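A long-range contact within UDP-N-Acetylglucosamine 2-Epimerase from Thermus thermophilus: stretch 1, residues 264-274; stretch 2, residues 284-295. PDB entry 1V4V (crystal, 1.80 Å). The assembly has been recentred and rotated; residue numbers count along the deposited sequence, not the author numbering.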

# COMPACT_ATOMS: atom_id res chain seq x y z
N GLU A 264 -11.68 12.91 -32.67
CA GLU A 264 -11.91 12.67 -31.25
C GLU A 264 -11.95 11.16 -31.04
O GLU A 264 -12.18 10.41 -31.98
CB GLU A 264 -13.23 13.31 -30.80
CG GLU A 264 -13.32 14.80 -31.08
CD GLU A 264 -14.53 15.45 -30.43
OE1 GLU A 264 -14.60 15.45 -29.18
OE2 GLU A 264 -15.40 15.96 -31.16
N TYR A 265 -11.73 10.73 -29.80
CA TYR A 265 -11.73 9.31 -29.47
C TYR A 265 -12.87 8.53 -30.14
O TYR A 265 -12.63 7.55 -30.85
CB TYR A 265 -11.81 9.12 -27.96
CG TYR A 265 -11.54 7.70 -27.50
CD1 TYR A 265 -10.33 7.08 -27.80
CD2 TYR A 265 -12.48 6.99 -26.76
CE1 TYR A 265 -10.06 5.77 -27.38
CE2 TYR A 265 -12.22 5.68 -26.33
CZ TYR A 265 -11.01 5.08 -26.64
OH TYR A 265 -10.75 3.80 -26.22
N GLY A 266 -14.10 8.97 -29.92
CA GLY A 266 -15.24 8.29 -30.50
C GLY A 266 -15.34 8.29 -32.01
O GLY A 266 -15.64 7.26 -32.62
N SER A 267 -15.08 9.43 -32.63
CA SER A 267 -15.17 9.53 -34.08
C SER A 267 -14.12 8.64 -34.75
O SER A 267 -14.37 8.05 -35.80
CB SER A 267 -15.00 10.97 -34.53
OG SER A 267 -15.22 11.09 -35.93
N MSE A 268 -12.94 8.56 -34.14
CA MSE A 268 -11.87 7.73 -34.70
C MSE A 268 -12.22 6.25 -34.54
O MSE A 268 -12.00 5.46 -35.46
CB MSE A 268 -10.54 8.01 -33.99
CG MSE A 268 -9.40 7.08 -34.41
SE MSE A 268 -8.99 7.14 -36.31
CE MSE A 268 -7.36 8.17 -36.23
N ALA A 269 -12.77 5.88 -33.39
CA ALA A 269 -13.16 4.49 -33.16
C ALA A 269 -14.22 4.06 -34.17
O ALA A 269 -14.20 2.94 -34.68
CB ALA A 269 -13.68 4.31 -31.74
N ALA A 270 -15.16 4.96 -34.44
CA ALA A 270 -16.23 4.67 -35.38
C ALA A 270 -15.66 4.48 -36.79
O ALA A 270 -16.04 3.57 -37.51
CB ALA A 270 -17.26 5.81 -35.38
N LEU A 271 -14.73 5.35 -37.17
CA LEU A 271 -14.09 5.27 -38.48
C LEU A 271 -13.38 3.93 -38.63
O LEU A 271 -13.53 3.24 -39.64
CB LEU A 271 -13.09 6.40 -38.66
CG LEU A 271 -12.26 6.40 -39.94
CD1 LEU A 271 -13.17 6.47 -41.17
CD2 LEU A 271 -11.30 7.57 -39.92
N MSE A 272 -12.58 3.56 -37.63
CA MSE A 272 -11.87 2.29 -37.69
C MSE A 272 -12.83 1.12 -37.81
O MSE A 272 -12.62 0.21 -38.62
CB MSE A 272 -10.98 2.11 -36.45
CG MSE A 272 -9.79 3.05 -36.38
SE MSE A 272 -8.60 2.53 -34.93
CE MSE A 272 -9.63 3.24 -33.46
N ARG A 273 -13.88 1.12 -37.00
CA ARG A 273 -14.85 0.04 -37.03
C ARG A 273 -15.48 -0.11 -38.41
O ARG A 273 -15.81 -1.22 -38.84
CB ARG A 273 -15.94 0.28 -35.98
CG ARG A 273 -16.89 -0.90 -35.81
CD ARG A 273 -17.95 -0.64 -34.75
NE ARG A 273 -18.88 0.41 -35.17
CZ ARG A 273 -19.97 0.75 -34.49
NH1 ARG A 273 -20.27 0.12 -33.36
NH2 ARG A 273 -20.77 1.70 -34.96
N ALA A 274 -15.64 1.00 -39.12
CA ALA A 274 -16.23 0.97 -40.46
C ALA A 274 -15.21 0.68 -41.56
O ALA A 274 -15.55 0.66 -42.74
CB ALA A 274 -16.92 2.30 -40.75
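Stretch 2, residues 284-295: GLQEEGAALGVP

Both stretches are mainly helical. In stretch 1 the helix spans residues 265-273, with Glu 264 at the N-cap position, and its i to i+4 hydrogen bonds run from Met 268 N to Glu 264 O (2.9 Å) through Ala 274 N to Ala 270 O (3.1 Å). Stretch 2 enters already helical and remains so through Ala 291. Gly 293 then departs from helical geometry at phi/psi 71/31, and a Schellman motif closes the last turn: Val 294 N bonds to Gly 289 O at 2.9 Å and Gly 293 N to Ala 290 O at 3.1 Å. Positive phi by itself favours glycine at such a position.

The N-to-C directions of the two helices differ by 59°, with a signed crossing angle of -59°, and the axes approach to 9.9 Å. The pairing of nearest CA atoms advances in the same sense along both chains: Ala 269 CA to Glu 288 CA is 7.7 Å, Met 272 CA to Gly 289 CA 6.7 Å, and Arg 273 CA to Leu 292 CA 6.0 Å. The backbones thus draw together toward the C-terminal end of the first helix.

Met 272, present as selenomethionine, is the centre of the contact, with 106 Å² of the 442 Å² buried in total. Its CA-to-CB bond points toward stretch 2, and its m, t, m rotamer places SE 4.2 Å from Gly 289 N and 4.5 Å from Leu 285 CD2. An ideal CB on Gly 289 would be 4.7 Å from Met 272 SE, so the distance alone does not require glycine here. Farther out, Met 272 CE reaches within 3.0 Å of Glu 288 OE1, a close approach of a methyl to a carboxylate oxygen.

The CA-to-CB bond of Leu 292 points toward stretch 1, and its CD1 lies 3.7 Å from Met 272 CB and 3.5 Å from Ala 269 O. Beyond the turn, Val 294 continues the contact: its CG2 lies 3.3 Å from Met 272 O and 4.2 Å from Arg 273 CA. The CA-to-CB bond of Arg 273 points sideways and the end of its side chain leads away, although its CB remains 4.3 Å from Leu 292 CD2.

No direct hydrogen bond joins the stretches. The polar link is a water that donates to Tyr 265 O at 3.0 Å and to Glu 288 OE1 at 2.5 Å, bridging two acceptors. The Tyr 265 ring also reaches this carboxylate, with CE1 3.9 Å from Glu 288 OE1 in an oblique approach.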

# COMPACT_ATOMS: atom_id res chain seq x y z
N GLY A 284 -0.49 2.34 -29.98
CA GLY A 284 -1.79 2.57 -29.38
C GLY A 284 -2.94 2.33 -30.35
O GLY A 284 -3.93 1.68 -30.01
N LEU A 285 -2.80 2.85 -31.56
CA LEU A 285 -3.85 2.67 -32.56
C LEU A 285 -3.93 1.22 -33.02
O LEU A 285 -5.01 0.72 -33.33
CB LEU A 285 -3.61 3.61 -33.74
CG LEU A 285 -3.99 5.06 -33.41
CD1 LEU A 285 -3.68 5.95 -34.58
CD2 LEU A 285 -5.47 5.13 -33.07
N GLN A 286 -2.80 0.54 -33.05
CA GLN A 286 -2.79 -0.86 -33.46
C GLN A 286 -3.64 -1.65 -32.46
O GLN A 286 -4.42 -2.51 -32.84
CB GLN A 286 -1.35 -1.39 -33.50
CG GLN A 286 -1.24 -2.89 -33.69
CD GLN A 286 -1.12 -3.63 -32.37
OE1 GLN A 286 -0.23 -3.35 -31.57
NE2 GLN A 286 -2.01 -4.59 -32.15
N GLU A 287 -3.49 -1.33 -31.18
CA GLU A 287 -4.26 -2.02 -30.16
C GLU A 287 -5.74 -1.68 -30.26
O GLU A 287 -6.59 -2.51 -29.97
CB GLU A 287 -3.72 -1.70 -28.77
CG GLU A 287 -2.37 -2.34 -28.51
CD GLU A 287 -1.94 -2.24 -27.07
OE1 GLU A 287 -2.75 -2.57 -26.18
OE2 GLU A 287 -0.78 -1.84 -26.83
N GLU A 288 -6.04 -0.45 -30.66
CA GLU A 288 -7.44 -0.05 -30.80
C GLU A 288 -8.07 -0.83 -31.95
O GLU A 288 -9.20 -1.28 -31.87
CB GLU A 288 -7.55 1.45 -31.07
CG GLU A 288 -7.39 2.31 -29.84
CD GLU A 288 -7.81 3.74 -30.10
OE1 GLU A 288 -8.93 3.94 -30.61
OE2 GLU A 288 -7.02 4.66 -29.79
N GLY A 289 -7.32 -0.98 -33.04
CA GLY A 289 -7.85 -1.73 -34.17
C GLY A 289 -8.20 -3.14 -33.73
O GLY A 289 -9.26 -3.66 -34.06
N ALA A 290 -7.30 -3.75 -32.97
CA ALA A 290 -7.52 -5.11 -32.48
C ALA A 290 -8.76 -5.24 -31.60
O ALA A 290 -9.45 -6.26 -31.62
CB ALA A 290 -6.28 -5.60 -31.73
N ALA A 291 -9.07 -4.19 -30.84
CA ALA A 291 -10.25 -4.23 -29.97
C ALA A 291 -11.51 -4.31 -30.83
O ALA A 291 -12.48 -4.98 -30.47
CB ALA A 291 -10.29 -2.98 -29.09
N LEU A 292 -11.47 -3.64 -31.97
CA LEU A 292 -12.60 -3.61 -32.89
C LEU A 292 -12.59 -4.76 -33.89
O LEU A 292 -13.50 -4.89 -34.71
CB LEU A 292 -12.60 -2.27 -33.64
CG LEU A 292 -12.73 -1.02 -32.76
CD1 LEU A 292 -12.32 0.22 -33.54
CD2 LEU A 292 -14.17 -0.91 -32.27
N GLY A 293 -11.57 -5.60 -33.83
CA GLY A 293 -11.49 -6.72 -34.75
C GLY A 293 -11.17 -6.23 -36.16
O GLY A 293 -11.60 -6.83 -37.15
N VAL A 294 -10.44 -5.13 -36.25
CA VAL A 294 -10.06 -4.57 -37.54
C VAL A 294 -8.61 -4.95 -37.84
O VAL A 294 -7.72 -4.72 -37.02
CB VAL A 294 -10.18 -3.03 -37.53
CG1 VAL A 294 -9.73 -2.45 -38.86
CG2 VAL A 294 -11.63 -2.64 -37.26
N PRO A 295 -8.36 -5.54 -39.02
CA PRO A 295 -7.00 -5.94 -39.40
C PRO A 295 -6.08 -4.73 -39.37
O PRO A 295 -6.49 -3.63 -39.76
CB PRO A 295 -7.17 -6.47 -40.83
CG PRO A 295 -8.60 -6.95 -40.86
CD PRO A 295 -9.32 -5.86 -40.10
O HOH W 1 -10.01 6.18 -31.14